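Local coordinates for OxsB protein (Bacillus megaterium, PDB 5UL3), which catalyses the oxidative ring contraction of dAMP to an oxetane aldehyde in oxetanocin A biosynthesis, using cobalamin, a [4Fe-4S] cluster and S-adenosylmethionine, at residues 12-21 against 34-45. Sequence-based numbering, arbitrary orientation.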
# COMPACT_ATOMS: atom_id res chain seq x y z
N TYR A 12 -9.10 39.83 -15.61
CA TYR A 12 -9.73 39.65 -14.31
C TYR A 12 -10.26 38.24 -14.14
O TYR A 12 -10.15 37.64 -13.06
CB TYR A 12 -10.84 40.68 -14.15
CG TYR A 12 -11.70 40.49 -12.92
CD1 TYR A 12 -11.30 40.98 -11.69
CD2 TYR A 12 -12.91 39.83 -13.00
CE1 TYR A 12 -12.09 40.82 -10.57
CE2 TYR A 12 -13.71 39.67 -11.89
CZ TYR A 12 -13.29 40.16 -10.68
OH TYR A 12 -14.10 39.98 -9.58
N TYR A 13 -10.87 37.68 -15.20
CA TYR A 13 -11.45 36.35 -15.09
C TYR A 13 -10.37 35.29 -14.92
O TYR A 13 -10.53 34.37 -14.10
CB TYR A 13 -12.32 36.06 -16.32
CG TYR A 13 -13.71 36.68 -16.26
CD1 TYR A 13 -14.45 36.65 -15.08
CD2 TYR A 13 -14.27 37.27 -17.38
CE1 TYR A 13 -15.73 37.21 -15.03
CE2 TYR A 13 -15.54 37.84 -17.33
CZ TYR A 13 -16.26 37.80 -16.16
OH TYR A 13 -17.52 38.36 -16.13
N LEU A 14 -9.27 35.40 -15.65
CA LEU A 14 -8.19 34.44 -15.52
C LEU A 14 -7.54 34.51 -14.15
O LEU A 14 -7.27 33.48 -13.52
CB LEU A 14 -7.15 34.67 -16.62
CG LEU A 14 -7.49 34.25 -18.06
CD1 LEU A 14 -6.44 34.76 -19.02
CD2 LEU A 14 -7.59 32.72 -18.15
N LYS A 15 -7.28 35.73 -13.66
CA LYS A 15 -6.67 35.90 -12.34
C LYS A 15 -7.54 35.30 -11.26
O LYS A 15 -7.05 34.58 -10.38
CB LYS A 15 -6.42 37.39 -12.07
CG LYS A 15 -6.22 37.73 -10.61
CD LYS A 15 -6.27 39.24 -10.38
CE LYS A 15 -6.14 39.58 -8.90
NZ LYS A 15 -7.26 38.99 -8.11
N GLU A 16 -8.85 35.59 -11.29
CA GLU A 16 -9.75 35.03 -10.30
C GLU A 16 -9.87 33.51 -10.45
O GLU A 16 -10.03 32.80 -9.46
CB GLU A 16 -11.13 35.67 -10.42
CG GLU A 16 -11.19 37.14 -10.00
CD GLU A 16 -10.77 37.35 -8.56
OE1 GLU A 16 -9.67 37.88 -8.33
OE2 GLU A 16 -11.54 36.96 -7.66
N LEU A 17 -9.83 33.02 -11.69
CA LEU A 17 -9.91 31.58 -11.91
C LEU A 17 -8.66 30.88 -11.41
O LEU A 17 -8.74 29.79 -10.84
CB LEU A 17 -10.13 31.29 -13.40
CG LEU A 17 -11.56 31.50 -13.91
CD1 LEU A 17 -11.63 31.32 -15.42
CD2 LEU A 17 -12.54 30.59 -13.22
N LYS A 18 -7.50 31.50 -11.62
CA LYS A 18 -6.25 30.94 -11.11
C LYS A 18 -6.31 30.79 -9.59
O LYS A 18 -5.77 29.82 -9.03
CB LYS A 18 -5.09 31.83 -11.54
CG LYS A 18 -3.70 31.30 -11.26
CD LYS A 18 -2.69 32.17 -11.99
CE LYS A 18 -1.36 31.48 -12.19
NZ LYS A 18 -1.46 30.35 -13.17
N GLU A 19 -6.97 31.72 -8.90
CA GLU A 19 -7.09 31.61 -7.45
C GLU A 19 -8.11 30.55 -7.06
O GLU A 19 -7.91 29.83 -6.07
CB GLU A 19 -7.47 32.97 -6.85
CG GLU A 19 -7.49 32.99 -5.32
CD GLU A 19 -6.11 32.83 -4.69
OE1 GLU A 19 -6.04 32.50 -3.49
OE2 GLU A 19 -5.10 33.05 -5.39
N ILE A 20 -9.20 30.44 -7.81
CA ILE A 20 -10.18 29.40 -7.54
C ILE A 20 -9.55 28.02 -7.75
O ILE A 20 -9.66 27.13 -6.90
CB ILE A 20 -11.42 29.56 -8.42
CG1 ILE A 20 -12.17 30.86 -8.06
CG2 ILE A 20 -12.34 28.36 -8.23
CD1 ILE A 20 -13.24 31.25 -9.07
N PHE A 21 -8.88 27.85 -8.89
CA PHE A 21 -8.34 26.54 -9.24
C PHE A 21 -7.18 26.12 -8.35
O PHE A 21 -6.85 24.92 -8.30
CB PHE A 21 -7.89 26.53 -10.71
CG PHE A 21 -9.02 26.66 -11.71
CD1 PHE A 21 -10.35 26.54 -11.33
CD2 PHE A 21 -8.73 26.87 -13.06
CE1 PHE A 21 -11.38 26.63 -12.27
CE2 PHE A 21 -9.75 26.97 -14.00
CZ PHE A 21 -11.08 26.86 -13.60
N ARG A 34 -18.07 28.19 -7.53
CA ARG A 34 -17.33 29.44 -7.44
C ARG A 34 -17.09 30.07 -8.80
O ARG A 34 -16.93 31.29 -8.90
CB ARG A 34 -16.00 29.21 -6.72
CG ARG A 34 -16.19 28.83 -5.26
CD ARG A 34 -14.97 28.16 -4.68
NE ARG A 34 -15.23 27.62 -3.35
CZ ARG A 34 -14.57 27.98 -2.25
NH1 ARG A 34 -13.60 28.88 -2.33
NH2 ARG A 34 -14.88 27.44 -1.08
N CYS A 35 -17.06 29.25 -9.87
CA CYS A 35 -16.93 29.82 -11.21
C CYS A 35 -18.23 30.50 -11.65
O CYS A 35 -18.19 31.56 -12.28
CB CYS A 35 -16.53 28.74 -12.21
SG CYS A 35 -14.82 28.17 -12.06
N GLU A 36 -19.38 29.91 -11.32
CA GLU A 36 -20.65 30.56 -11.64
C GLU A 36 -20.78 31.90 -10.93
O GLU A 36 -21.18 32.89 -11.54
CB GLU A 36 -21.82 29.65 -11.28
CG GLU A 36 -21.84 28.37 -12.09
CD GLU A 36 -23.23 27.98 -12.53
OE1 GLU A 36 -23.84 27.10 -11.87
OE2 GLU A 36 -23.72 28.54 -13.53
N GLU A 37 -20.42 31.94 -9.65
CA GLU A 37 -20.54 33.18 -8.89
C GLU A 37 -19.58 34.25 -9.41
O GLU A 37 -19.87 35.44 -9.29
CB GLU A 37 -20.29 32.89 -7.41
CG GLU A 37 -21.32 31.90 -6.84
CD GLU A 37 -21.05 31.49 -5.39
OE1 GLU A 37 -19.87 31.51 -4.96
OE2 GLU A 37 -22.03 31.14 -4.70
N LEU A 38 -18.46 33.84 -9.99
CA LEU A 38 -17.51 34.80 -10.55
C LEU A 38 -18.00 35.37 -11.87
O LEU A 38 -17.75 36.55 -12.18
CB LEU A 38 -16.15 34.13 -10.73
CG LEU A 38 -15.17 34.83 -11.67
CD1 LEU A 38 -14.70 36.16 -11.10
CD2 LEU A 38 -13.97 33.93 -12.03
N PHE A 39 -18.70 34.57 -12.67
CA PHE A 39 -19.15 35.04 -13.98
C PHE A 39 -20.53 35.68 -13.92
O PHE A 39 -20.86 36.50 -14.80
CB PHE A 39 -19.12 33.89 -14.99
CG PHE A 39 -17.76 33.70 -15.61
CD1 PHE A 39 -16.78 32.98 -14.95
CD2 PHE A 39 -17.46 34.27 -16.84
CE1 PHE A 39 -15.52 32.83 -15.52
CE2 PHE A 39 -16.21 34.12 -17.40
CZ PHE A 39 -15.24 33.39 -16.74
N LYS A 40 -21.33 35.36 -12.91
CA LYS A 40 -22.57 36.08 -12.64
C LYS A 40 -22.35 37.40 -11.90
O LYS A 40 -23.33 38.08 -11.59
CB LYS A 40 -23.52 35.19 -11.84
CG LYS A 40 -23.99 33.95 -12.59
CD LYS A 40 -25.00 33.16 -11.78
CE LYS A 40 -25.57 32.01 -12.60
NZ LYS A 40 -26.61 31.25 -11.84
N ARG A 41 -21.09 37.77 -11.62
CA ARG A 41 -20.80 39.01 -10.92
C ARG A 41 -20.90 40.24 -11.82
O ARG A 41 -20.79 41.37 -11.32
CB ARG A 41 -19.41 38.96 -10.29
CG ARG A 41 -19.39 39.50 -8.86
CD ARG A 41 -18.00 39.93 -8.40
NE ARG A 41 -16.99 38.87 -8.49
CZ ARG A 41 -16.92 37.82 -7.68
NH1 ARG A 41 -17.83 37.65 -6.72
NH2 ARG A 41 -15.95 36.92 -7.84
N SER A 42 -21.09 40.05 -13.12
CA SER A 42 -21.35 41.13 -14.06
C SER A 42 -22.61 40.81 -14.84
O SER A 42 -22.74 39.70 -15.37
CB SER A 42 -20.18 41.34 -15.03
OG SER A 42 -19.04 41.87 -14.37
N LYS A 43 -23.54 41.77 -14.90
CA LYS A 43 -24.63 41.68 -15.86
C LYS A 43 -24.15 41.85 -17.29
O LYS A 43 -24.94 41.67 -18.22
CB LYS A 43 -25.71 42.72 -15.54
CG LYS A 43 -26.61 42.36 -14.38
CD LYS A 43 -27.59 41.25 -14.74
CE LYS A 43 -28.58 41.00 -13.61
NZ LYS A 43 -29.58 39.94 -13.95
N GLU A 44 -22.88 42.21 -17.49
CA GLU A 44 -22.26 42.36 -18.80
C GLU A 44 -21.72 41.04 -19.35
O GLU A 44 -20.67 41.01 -19.99
CB GLU A 44 -21.15 43.40 -18.73
CG GLU A 44 -21.64 44.81 -18.42
CD GLU A 44 -20.50 45.75 -18.12
OE1 GLU A 44 -20.15 45.90 -16.93
OE2 GLU A 44 -19.94 46.32 -19.08
N PHE A 45 -22.45 39.95 -19.09
CA PHE A 45 -22.12 38.62 -19.58
C PHE A 45 -23.19 37.63 -19.12
O PHE A 45 -23.37 37.43 -17.91
CB PHE A 45 -20.74 38.17 -19.08
CG PHE A 45 -20.17 36.99 -19.82
CD1 PHE A 45 -20.85 36.43 -20.90
CD2 PHE A 45 -18.95 36.44 -19.45
CE1 PHE A 45 -20.33 35.35 -21.58
CE2 PHE A 45 -18.43 35.36 -20.13
CZ PHE A 45 -19.11 34.81 -21.20
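The ring of Y13 lies flat over that of F39 in a face-to-face stack: the centroids are 4.0 Å apart, the planes differ by only 12°, and F39 CE2 sits over the centre of the tyrosine ring. Y13 CG stands beside its backbone N, anti to the carbonyl carbon, which directs the ring at the other helix. The edge of the Y13 ring meets the backbone oxygen of L38 in the ring plane, Y13 CE1 lying 3.6 Å from L38 O; this buried oxygen has no hydrogen-bond partner in the model. L38 itself is a knob set among Y12, Y13, E16 and L17, its CD1 3.7 Å from E16 CB and its CD2 3.8 Å from L17 CD2. Segments 12-21 and 34-39 run nearly antiparallel (158°, closest axis approach 10.7 Å); as they belong to the consecutive helices 7-21 and 28-39, they form a helical hairpin in the N-terminal domain, whose function is unknown. One side of the hairpin packs on the antiparallel sheet that includes strands 49-53, 60-64 and 69-73: L17 and F39 touch L61, Y13 touches F73, and C35 reaches I50 and V52. Farther along, C35 SG approaches L17 CD2 at 3.5 Å and comes obliquely to the F21 ring, while I20 CD1 packs on the backbone of R34. Between the two exposed residues Y12 and R41, R41 NE donates to Y12 OH across 3.3 Å, a long and bent bond (139° at the hydrogen) whose acceptor is tilted out of the guanidinium plane. The carboxylate of E16 is salt-bridged to K15 through OE1; its OE2 stays 4.4 Å from R41 NH2, well out of the guanidinium plane, consistent with a general electrostatic attraction alone.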